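Side-chain contacts in alkylhydroperoxidase AhpD core: uncharacterized peroxidase-related protein (Ralstonia eutropha, PDB 2PRR), which is not characterised in detail but probably acts as a peroxide-reducing enzyme related to AhpD and the carboxymuconolactone decarboxylases: residues H7-R11 / Y12-E16; A18-P21 / D22-Q26; P39-F42 / L43-H47; H139-E143 / A144-A148. All coordinates share one frame; numbering follows the deposited sequence.

Contact 1: residues H7-R11 / Y12-E16; sequences HPISR and YPVPE
Ile9 starts the contact with its apolar branch: CG1 comes within 3.9 Å of Val14 CG2, the two side chains crossing at about a right angle, while CD1 is about equally far from both Val14 methyls. Ser10 is next and turns polar. Its OG stands opposite the backbone N (chi1 175°), a torsion that carries the hydroxyl forward along the chain, where it accepts a hydrogen bond from Tyr12 N at 2.9 Å, with 153° at the hydrogen. A side-chain oxygen bound to the N-H two residues on defines an ST turn. A water extends it, lying 2.8 Å from Ser10 OG and reaching Pro13 O. Arg11 then runs beside Tyr12, both pointing the same way. Its CG touches Tyr12 CD1 at 3.4 Å, and the bend at chi3 brings NH1 over one ring face, offset toward the rim. Arg11 CZ is 5.0 Å from the ring centroid and 26° off the normal, an off-centre cation-pi pair. Arg11 NH2 forms salt bridges with Glu143 and Asp156 of the second subunit, and Tyr12 OH bonds to Asp156 O there. The pairing thus presents to carboxylates across a subunit interface a cation whose position is consistent with some help from the aromatic face.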
loop_
_atom_site.group_PDB
_atom_site.type_symbol
_atom_site.label_atom_id
_atom_site.label_comp_id
_atom_site.label_asym_id
_atom_site.label_seq_id
_atom_site.Cartn_x
_atom_site.Cartn_y
_atom_site.Cartn_z
ATOM N N HIS D 7 19.602 -29.675 -2.011
ATOM C CA HIS D 7 18.394 -29.075 -1.436
ATOM C C HIS D 7 17.191 -29.476 -2.292
ATOM O O HIS D 7 17.338 -29.695 -3.495
ATOM C CB HIS D 7 18.467 -27.551 -1.477
ATOM C CG HIS D 7 19.470 -26.953 -0.549
ATOM N ND1 HIS D 7 19.134 -26.502 0.712
ATOM C CD2 HIS D 7 20.788 -26.697 -0.704
ATOM C CE1 HIS D 7 20.210 -26.010 1.298
ATOM N NE2 HIS D 7 21.226 -26.116 0.462
ATOM N N PRO D 8 15.991 -29.544 -1.692
ATOM C CA PRO D 8 14.814 -29.859 -2.504
ATOM C C PRO D 8 14.557 -28.754 -3.538
ATOM O O PRO D 8 14.880 -27.590 -3.272
ATOM C CB PRO D 8 13.677 -29.951 -1.482
ATOM C CG PRO D 8 14.179 -29.321 -0.249
ATOM C CD PRO D 8 15.664 -29.356 -0.269
ATOM N N ILE D 9 14.053 -29.118 -4.723
ATOM C CA ILE D 9 13.779 -28.129 -5.778
ATOM C C ILE D 9 12.298 -27.736 -5.876
ATOM O O ILE D 9 11.953 -26.792 -6.578
ATOM C CB ILE D 9 14.318 -28.578 -7.141
ATOM C CG1 ILE D 9 13.620 -29.842 -7.658
ATOM C CG2 ILE D 9 15.794 -28.864 -7.042
ATOM C CD1 ILE D 9 14.106 -30.319 -9.039
ATOM N N SER D 10 11.434 -28.451 -5.161
ATOM C CA SER D 10 9.998 -28.202 -5.167
ATOM C C SER D 10 9.437 -28.739 -3.876
ATOM O O SER D 10 10.069 -29.582 -3.267
ATOM C CB SER D 10 9.385 -28.966 -6.330
ATOM O OG SER D 10 7.976 -28.871 -6.350
ATOM N N ARG D 11 8.286 -28.240 -3.416
ATOM C CA ARG D 11 7.614 -28.856 -2.259
ATOM C C ARG D 11 6.786 -30.049 -2.768
ATOM O O ARG D 11 6.268 -30.814 -1.979
ATOM C CB ARG D 11 6.708 -27.897 -1.499
ATOM C CG ARG D 11 5.504 -27.527 -2.239
ATOM C CD ARG D 11 4.511 -26.741 -1.437
ATOM N NE ARG D 11 4.073 -27.370 -0.192
ATOM C CZ ARG D 11 3.313 -28.464 -0.103
ATOM N NH1 ARG D 11 2.915 -29.151 -1.177
ATOM N NH2 ARG D 11 2.980 -28.905 1.097
ATOM N N TYR D 12 6.657 -30.168 -4.098
ATOM C CA TYR D 12 5.906 -31.231 -4.789
ATOM C C TYR D 12 6.830 -32.272 -5.345
ATOM O O TYR D 12 7.997 -31.982 -5.553
ATOM C CB TYR D 12 5.074 -30.649 -5.960
ATOM C CG TYR D 12 3.860 -29.926 -5.474
ATOM C CD1 TYR D 12 3.930 -28.599 -5.090
ATOM C CD2 TYR D 12 2.656 -30.590 -5.340
ATOM C CE1 TYR D 12 2.817 -27.936 -4.605
ATOM C CE2 TYR D 12 1.530 -29.933 -4.857
ATOM C CZ TYR D 12 1.617 -28.608 -4.498
ATOM O OH TYR D 12 0.499 -27.958 -4.008
ATOM N N PRO D 13 6.299 -33.482 -5.622
ATOM C CA PRO D 13 7.120 -34.538 -6.206
ATOM C C PRO D 13 7.753 -34.165 -7.540
ATOM O O PRO D 13 7.172 -33.432 -8.319
ATOM C CB PRO D 13 6.127 -35.698 -6.399
ATOM C CG PRO D 13 4.997 -35.416 -5.443
ATOM C CD PRO D 13 4.911 -33.934 -5.378
ATOM N N VAL D 14 8.947 -34.670 -7.772
ATOM C CA VAL D 14 9.655 -34.435 -9.007
ATOM C C VAL D 14 9.770 -35.778 -9.694
ATOM O O VAL D 14 10.357 -36.698 -9.131
ATOM C CB VAL D 14 11.050 -33.887 -8.747
ATOM C CG1 VAL D 14 11.770 -33.579 -10.073
ATOM C CG2 VAL D 14 10.939 -32.640 -7.872
ATOM N N PRO D 15 9.215 -35.902 -10.910
ATOM C CA PRO D 15 9.292 -37.182 -11.583
ATOM C C PRO D 15 10.680 -37.500 -12.103
ATOM O O PRO D 15 11.491 -36.594 -12.311
ATOM C CB PRO D 15 8.355 -36.985 -12.775
ATOM C CG PRO D 15 8.492 -35.568 -13.090
ATOM C CD PRO D 15 8.504 -34.917 -11.747
ATOM N N GLU D 16 10.931 -38.791 -12.304
ATOM C CA GLU D 16 12.155 -39.267 -12.902
ATOM C C GLU D 16 12.042 -39.016 -14.391
ATOM O O GLU D 16 10.989 -39.248 -14.980
ATOM C CB GLU D 16 12.294 -40.782 -12.710
ATOM C CG GLU D 16 12.546 -41.247 -11.303
ATOM C CD GLU D 16 13.932 -40.890 -10.828
ATOM O OE1 GLU D 16 14.698 -40.280 -11.612
ATOM O OE2 GLU D 16 14.256 -41.220 -9.666
HETATM O O HOH W 1 7.378 -30.519 -8.524
#

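Contact 2: residues A18-P21 / D22-Q26; sequences AALP and DDIRQ
Two flat groups meet the incoming chain: the Arg25 guanidinium, to which Ala18 CA lies oblique, on neither face nor edge and 4.2 Å from NE, and the Asp23 carboxylate, whose OD1 approaches Pro21 CB to 3.1 Å. Asp23 has its main polar partner beyond the two segments, OD2 making a salt bridge with Arg53 of helix 49-63. Arg25 NE gives a weak hydrogen bond to Leu17 O. The aliphatic part of Arg25 folds back over the incoming chain; its CG meets Leu20 CB at 3.7 Å and CD lies 3.1 Å from Leu20 O. The bend at chi3 (62°) carries NE past Ala18 CA, and the rest of the head leads away from it. Pro21 occupies the N-cap position of helix 22-35. Its O takes the first helical bond from Arg25 N at 2.9 Å, almost straight at 176°, and Asp22 and Asp23 follow directly in the first turn, where their negative charges probably suit the helix's amino end. The apolar side chains meet at Ile24. Its CD1 lies 3.9 Å from Pro21 CG, the two groups alongside each other, while CG2 meets Leu20 CD1 at 3.9 Å, the side chains crossing at about a right angle. Ile24 also packs on Pro49 and Phe52.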
loop_
_atom_site.group_PDB
_atom_site.type_symbol
_atom_site.label_atom_id
_atom_site.label_comp_id
_atom_site.label_asym_id
_atom_site.label_seq_id
_atom_site.Cartn_x
_atom_site.Cartn_y
_atom_site.Cartn_z
ATOM N N ALA D 18 13.017 -40.752 -16.697
ATOM C CA ALA D 18 12.554 -42.001 -17.309
ATOM C C ALA D 18 11.025 -42.215 -17.285
ATOM O O ALA D 18 10.457 -42.683 -18.268
ATOM C CB ALA D 18 13.261 -43.187 -16.639
ATOM N N ALA D 19 10.351 -41.851 -16.193
ATOM C CA ALA D 19 8.888 -42.058 -16.072
ATOM C C ALA D 19 8.000 -41.018 -16.784
ATOM O O ALA D 19 6.831 -40.863 -16.429
ATOM C CB ALA D 19 8.502 -42.120 -14.594
ATOM N N LEU D 20 8.538 -40.338 -17.797
ATOM C CA LEU D 20 7.833 -39.263 -18.473
ATOM C C LEU D 20 7.592 -39.503 -19.959
ATOM O O LEU D 20 8.387 -40.207 -20.624
ATOM C CB LEU D 20 8.658 -37.973 -18.371
ATOM C CG LEU D 20 8.808 -37.266 -17.028
ATOM C CD1 LEU D 20 9.781 -36.095 -17.164
ATOM C CD2 LEU D 20 7.438 -36.801 -16.527
ATOM N N PRO D 21 6.519 -38.870 -20.490
ATOM C CA PRO D 21 6.173 -38.869 -21.904
ATOM C C PRO D 21 7.379 -38.499 -22.730
ATOM O O PRO D 21 8.129 -37.611 -22.349
ATOM C CB PRO D 21 5.126 -37.759 -22.002
ATOM C CG PRO D 21 4.469 -37.742 -20.684
ATOM C CD PRO D 21 5.528 -38.113 -19.689
ATOM N N ASP D 22 7.545 -39.155 -23.874
ATOM C CA ASP D 22 8.729 -38.956 -24.718
ATOM C C ASP D 22 8.897 -37.529 -25.245
ATOM O O ASP D 22 10.033 -37.082 -25.447
ATOM C CB ASP D 22 8.718 -39.951 -25.897
ATOM C CG ASP D 22 8.619 -41.412 -25.440
ATOM O OD1 ASP D 22 9.168 -41.743 -24.356
ATOM O OD2 ASP D 22 7.990 -42.219 -26.169
ATOM N N ASP D 23 7.776 -36.840 -25.501
ATOM C CA ASP D 23 7.814 -35.440 -25.989
ATOM C C ASP D 23 8.446 -34.505 -24.945
ATOM O O ASP D 23 9.297 -33.674 -25.280
ATOM C CB ASP D 23 6.432 -34.924 -26.458
ATOM C CG ASP D 23 5.343 -34.983 -25.377
ATOM O OD1 ASP D 23 5.415 -35.831 -24.471
ATOM O OD2 ASP D 23 4.378 -34.185 -25.465
ATOM N N ILE D 24 8.025 -34.689 -23.692
ATOM C CA ILE D 24 8.544 -33.972 -22.531
ATOM C C ILE D 24 9.993 -34.389 -22.306
ATOM O O ILE D 24 10.863 -33.531 -22.172
ATOM C CB ILE D 24 7.706 -34.284 -21.263
ATOM C CG1 ILE D 24 6.303 -33.676 -21.421
ATOM C CG2 ILE D 24 8.424 -33.794 -20.001
ATOM C CD1 ILE D 24 5.370 -34.002 -20.299
ATOM N N ARG D 25 10.258 -35.699 -22.269
ATOM C CA ARG D 25 11.634 -36.180 -22.119
ATOM C C ARG D 25 12.576 -35.572 -23.166
ATOM O O ARG D 25 13.722 -35.241 -22.850
ATOM C CB ARG D 25 11.718 -37.694 -22.240
ATOM C CG ARG D 25 11.079 -38.507 -21.125
ATOM C CD ARG D 25 11.452 -40.010 -21.203
ATOM N NE ARG D 25 12.905 -40.215 -21.047
ATOM C CZ ARG D 25 13.812 -40.274 -22.035
ATOM N NH1 ARG D 25 13.473 -40.181 -23.326
ATOM N NH2 ARG D 25 15.095 -40.431 -21.720
ATOM N N GLN D 26 12.092 -35.425 -24.403
ATOM C CA GLN D 26 12.911 -34.886 -25.505
ATOM C C GLN D 26 13.187 -33.379 -25.338
ATOM O O GLN D 26 14.271 -32.900 -25.675
ATOM C CB GLN D 26 12.265 -35.205 -26.878
ATOM C CG GLN D 26 13.040 -34.701 -28.118
#

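Contact 3: residues P39-F42 / L43-H47; sequences PNVF and LTLAH
Asn40 O is gripped twice by Thr44. The backbone N donates at 2.9 Å, 160° at the hydrogen, and OG1 donates to the same oxygen, also at 2.9 Å, but from a direction tilted 31° out of the carbonyl plane. The second bond depends on the threonine torsion: chi1 of 56° sets OG1 between its own N and carbonyl carbon, facing back up the helix, while CG2 also packs against Asn40 O. The next rung of this alpha-helical pattern is Leu45 N to Val41 O at 3.1 Å, its donor lying above the carbonyl plane. Ala46 N to Phe42 O follows as a weak bond. On one flank Val41 CG2 touches Leu45 CD1 at 3.8 Å. On another, Asn40 OD1 comes 4.0 Å from Leu43 CD1. Asn40 ND2 is bonded to Arg182 O, which ties the start of the turn to a distant part of the chain. His47 NE2 bonds to Glu157 of the second subunit. This short helix 40-45 is wedged between two others: Phe42 packs on Ile28 and Val31 of helix 22-35 and stacks on Phe56 of helix 49-63, while Val41 and Leu45 rest on Phe55 of that same helix 49-63.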
loop_
_atom_site.group_PDB
_atom_site.type_symbol
_atom_site.label_atom_id
_atom_site.label_comp_id
_atom_site.label_asym_id
_atom_site.label_seq_id
_atom_site.Cartn_x
_atom_site.Cartn_y
_atom_site.Cartn_z
ATOM N N PRO D 39 17.503 -26.943 -16.191
ATOM C CA PRO D 39 16.888 -25.946 -15.329
ATOM C C PRO D 39 15.735 -26.586 -14.593
ATOM O O PRO D 39 14.985 -27.365 -15.162
ATOM C CB PRO D 39 16.390 -24.905 -16.309
ATOM C CG PRO D 39 17.379 -24.986 -17.423
ATOM C CD PRO D 39 17.724 -26.423 -17.547
ATOM N N ASN D 40 15.583 -26.249 -13.325
ATOM C CA ASN D 40 14.583 -26.908 -12.494
ATOM C C ASN D 40 13.132 -26.666 -12.866
ATOM O O ASN D 40 12.271 -27.447 -12.486
ATOM C CB ASN D 40 14.873 -26.635 -11.007
ATOM C CG ASN D 40 16.182 -27.285 -10.546
ATOM O OD1 ASN D 40 16.648 -28.291 -11.132
ATOM N ND2 ASN D 40 16.798 -26.704 -9.515
ATOM N N VAL D 41 12.853 -25.635 -13.649
ATOM C CA VAL D 41 11.469 -25.340 -14.052
ATOM C C VAL D 41 10.913 -26.532 -14.871
ATOM O O VAL D 41 9.736 -26.872 -14.741
ATOM C CB VAL D 41 11.372 -23.994 -14.874
ATOM C CG1 VAL D 41 12.140 -24.094 -16.217
ATOM C CG2 VAL D 41 9.901 -23.553 -15.117
ATOM N N PHE D 42 11.756 -27.164 -15.700
ATOM C CA PHE D 42 11.306 -28.298 -16.512
ATOM C C PHE D 42 10.954 -29.517 -15.662
ATOM O O PHE D 42 9.945 -30.166 -15.883
ATOM C CB PHE D 42 12.382 -28.738 -17.531
ATOM C CG PHE D 42 12.692 -27.715 -18.591
ATOM C CD1 PHE D 42 11.941 -27.645 -19.749
ATOM C CD2 PHE D 42 13.762 -26.831 -18.438
ATOM C CE1 PHE D 42 12.244 -26.689 -20.738
ATOM C CE2 PHE D 42 14.056 -25.873 -19.416
ATOM C CZ PHE D 42 13.296 -25.810 -20.559
ATOM N N LEU D 43 11.803 -29.827 -14.695
ATOM C CA LEU D 43 11.616 -30.994 -13.871
ATOM C C LEU D 43 10.489 -30.828 -12.881
ATOM O O LEU D 43 9.768 -31.782 -12.608
ATOM C CB LEU D 43 12.914 -31.292 -13.132
ATOM C CG LEU D 43 14.089 -31.628 -14.062
ATOM C CD1 LEU D 43 15.406 -31.431 -13.322
ATOM C CD2 LEU D 43 13.940 -33.046 -14.636
ATOM N N THR D 44 10.330 -29.627 -12.338
ATOM C CA THR D 44 9.274 -29.387 -11.347
ATOM C C THR D 44 7.894 -29.351 -11.978
ATOM O O THR D 44 6.937 -29.912 -11.426
ATOM C CB THR D 44 9.532 -28.087 -10.519
ATOM O OG1 THR D 44 9.680 -26.961 -11.395
ATOM C CG2 THR D 44 10.787 -28.243 -9.691
ATOM N N LEU D 45 7.783 -28.693 -13.134
ATOM C CA LEU D 45 6.497 -28.634 -13.855
ATOM C C LEU D 45 6.135 -29.968 -14.516
ATOM O O LEU D 45 4.966 -30.213 -14.788
ATOM C CB LEU D 45 6.458 -27.491 -14.876
ATOM C CG LEU D 45 6.508 -26.059 -14.317
ATOM C CD1 LEU D 45 6.469 -25.104 -15.475
ATOM C CD2 LEU D 45 5.375 -25.688 -13.280
ATOM N N ALA D 46 7.124 -30.843 -14.732
ATOM C CA ALA D 46 6.879 -32.181 -15.308
ATOM C C ALA D 46 5.965 -33.061 -14.412
ATOM O O ALA D 46 5.539 -34.130 -14.841
ATOM C CB ALA D 46 8.204 -32.889 -15.609
ATOM N N HIS D 47 5.717 -32.621 -13.167
ATOM C CA HIS D 47 4.750 -33.229 -12.243
ATOM C C HIS D 47 3.321 -33.148 -12.817
ATOM O O HIS D 47 2.491 -33.996 -12.529
ATOM C CB HIS D 47 4.817 -32.500 -10.876
ATOM C CG HIS D 47 3.780 -32.935 -9.882
ATOM N ND1 HIS D 47 3.806 -34.168 -9.262
ATOM C CD2 HIS D 47 2.711 -32.279 -9.369
ATOM C CE1 HIS D 47 2.778 -34.266 -8.436
ATOM N NE2 HIS D 47 2.100 -33.130 -8.476
#

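Contact 4: residues H139-E143 / A144-A148; sequences HEVNE and ADFEA
Asn142 and Asp145 form a capping box at the start of helix 143-151, and its hydrogen bonds are reciprocal. Asp145 N gives to Asn142 OD1 at 3.1 Å and also to Asn142 O at 3.2 Å, each at 138°, so one N-H is shared between two acceptors of a single residue. In return, Asn142 N gives to Asp145 OD2 at 3.0 Å along a straighter path of 166°, meeting the oxygen from above the carboxylate plane. The Asn142 amide is brought over the first turn by a chi1 of 58°, which sets CG between its N and carbonyl carbon; amide and carboxylate planes are moderately inclined. Deeper in the helix, Glu147 N bonds to Glu143 O at 2.9 Å.

Among charged and polar approaches, Asn142 OD1 and Asp145 OD2 lie 2.9 Å apart, two acceptors with no bond between them. Lys133 of helix 122-137 makes a salt bridge to Asp145 OD2. Glu143 OE2 forms a salt bridge with Arg11 NE of the second subunit.

Apolar contact joins Phe146 CE2 to Val141 CG1 at 3.8 Å, the side chains nearly perpendicular.

The same ring has contacts of other kinds: CD2 lies 3.3 Å from Asn142 O, Glu143 CA stands at the ring edge, and Arg11 of the second subunit makes a cation-pi pair with it.

The chemistry implies that the box supplies acceptors for Asp145 N and Asn142 N at the helix start, that Lys133 probably eases the acceptor crowding at Asp145, and that Glu143 and Phe146 together engage Arg11 of the second subunit.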
loop_
_atom_site.group_PDB
_atom_site.type_symbol
_atom_site.label_atom_id
_atom_site.label_comp_id
_atom_site.label_asym_id
_atom_site.label_seq_id
_atom_site.Cartn_x
_atom_site.Cartn_y
_atom_site.Cartn_z
ATOM N N HIS D 139 -5.038 -2.765 -14.935
ATOM C CA HIS D 139 -6.348 -2.158 -15.084
ATOM C C HIS D 139 -6.275 -0.659 -15.332
ATOM O O HIS D 139 -7.266 -0.060 -15.726
ATOM C CB HIS D 139 -7.200 -2.411 -13.856
ATOM C CG HIS D 139 -6.765 -1.651 -12.656
ATOM N ND1 HIS D 139 -5.603 -1.939 -11.981
ATOM C CD2 HIS D 139 -7.355 -0.637 -11.984
ATOM C CE1 HIS D 139 -5.488 -1.118 -10.949
ATOM N NE2 HIS D 139 -6.541 -0.324 -10.930
ATOM N N GLU D 140 -5.113 -0.054 -15.097
ATOM C CA GLU D 140 -4.934 1.372 -15.283
ATOM C C GLU D 140 -4.291 1.720 -16.597
ATOM O O GLU D 140 -4.157 2.890 -16.916
ATOM C CB GLU D 140 -4.132 1.971 -14.119
ATOM C CG GLU D 140 -4.955 2.197 -12.846
ATOM C CD GLU D 140 -4.135 2.794 -11.699
ATOM O OE1 GLU D 140 -2.900 2.908 -11.832
ATOM O OE2 GLU D 140 -4.717 3.134 -10.645
ATOM N N VAL D 141 -3.910 0.710 -17.375
ATOM C CA VAL D 141 -3.276 0.954 -18.649
ATOM C C VAL D 141 -4.207 1.726 -19.568
ATOM O O VAL D 141 -5.332 1.306 -19.796
ATOM C CB VAL D 141 -2.884 -0.352 -19.343
ATOM C CG1 VAL D 141 -2.458 -0.081 -20.741
ATOM C CG2 VAL D 141 -1.784 -1.043 -18.575
ATOM N N ASN D 142 -3.705 2.831 -20.114
ATOM C CA ASN D 142 -4.462 3.723 -21.008
ATOM C C ASN D 142 -3.673 4.065 -22.300
ATOM O O ASN D 142 -2.578 3.541 -22.522
ATOM C CB ASN D 142 -4.837 4.990 -20.238
ATOM C CG ASN D 142 -3.642 5.705 -19.690
ATOM O OD1 ASN D 142 -2.519 5.514 -20.126
ATOM N ND2 ASN D 142 -3.874 6.527 -18.717
ATOM N N GLU D 143 -4.236 4.941 -23.130
ATOM C CA GLU D 143 -3.595 5.324 -24.402
ATOM C C GLU D 143 -2.280 6.094 -24.250
ATOM O O GLU D 143 -1.386 5.988 -25.111
ATOM C CB GLU D 143 -4.578 6.104 -25.295
ATOM C CG GLU D 143 -5.760 5.249 -25.768
ATOM C CD GLU D 143 -5.344 4.070 -26.650
ATOM O OE1 GLU D 143 -4.574 4.288 -27.622
ATOM O OE2 GLU D 143 -5.794 2.932 -26.362
ATOM N N ALA D 144 -2.167 6.847 -23.149
ATOM C CA ALA D 144 -0.964 7.608 -22.865
ATOM C C ALA D 144 0.210 6.669 -22.593
ATOM O O ALA D 144 1.359 7.020 -22.877
ATOM C CB ALA D 144 -1.183 8.558 -21.706
ATOM N N ASP D 145 -0.059 5.470 -22.090
ATOM C CA ASP D 145 1.028 4.510 -21.842
ATOM C C ASP D 145 1.550 4.000 -23.183
ATOM O O ASP D 145 2.748 3.763 -23.333
ATOM C CB ASP D 145 0.575 3.349 -20.943
ATOM C CG ASP D 145 0.063 3.824 -19.560
ATOM O OD1 ASP D 145 0.638 4.741 -18.934
ATOM O OD2 ASP D 145 -0.936 3.258 -19.091
ATOM N N PHE D 146 0.660 3.829 -24.157
ATOM C CA PHE D 146 1.092 3.392 -25.478
ATOM C C PHE D 146 1.836 4.528 -26.176
ATOM O O PHE D 146 2.874 4.270 -26.787
ATOM C CB PHE D 146 -0.071 2.849 -26.302
ATOM C CG PHE D 146 -0.634 1.546 -25.773
ATOM C CD1 PHE D 146 0.008 0.342 -26.036
ATOM C CD2 PHE D 146 -1.800 1.531 -25.000
ATOM C CE1 PHE D 146 -0.504 -0.857 -25.532
ATOM C CE2 PHE D 146 -2.311 0.335 -24.500
ATOM C CZ PHE D 146 -1.660 -0.858 -24.768
ATOM N N GLU D 147 1.322 5.764 -26.074
ATOM C CA GLU D 147 1.990 6.971 -26.632
ATOM C C GLU D 147 3.423 7.111 -26.143
ATOM O O GLU D 147 4.338 7.352 -26.935
ATOM C CB GLU D 147 1.248 8.267 -26.270
ATOM C CG GLU D 147 -0.012 8.568 -27.120
ATOM C CD GLU D 147 -0.884 9.720 -26.570
ATOM O OE1 GLU D 147 -0.342 10.830 -26.357
ATOM O OE2 GLU D 147 -2.114 9.510 -26.375
ATOM N N ALA D 148 3.617 6.945 -24.841
ATOM C CA ALA D 148 4.943 7.046 -24.242
ATOM C C ALA D 148 5.935 6.074 -24.844
ATOM O O ALA D 148 7.083 6.420 -25.051
ATOM C CB ALA D 148 4.864 6.837 -22.744
#

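Contact 3 is the buried one of the four; contacts 1 and 4 lie at the surface and contact 2 is partly buried. Contacts 1, 2 and 3 sit on one side of the chain's centre and touch one another: Ile9 CG2 meets Asn40 ND2 at 3.4 Å, and Leu20 CD2 reaches Ala46 O at 3.7 Å. Contact 4 lies on the opposite side, its centre about 36 Å from that of contact 3. Chemistry follows place: contact 3 is mostly helical backbone bonding and apolar packing, whereas contacts 1 and 4 combine side-chain turn or capping bonds with charges facing the second subunit. Contact 2, touched by no other chain, joins a proline-led helix start to apolar packing.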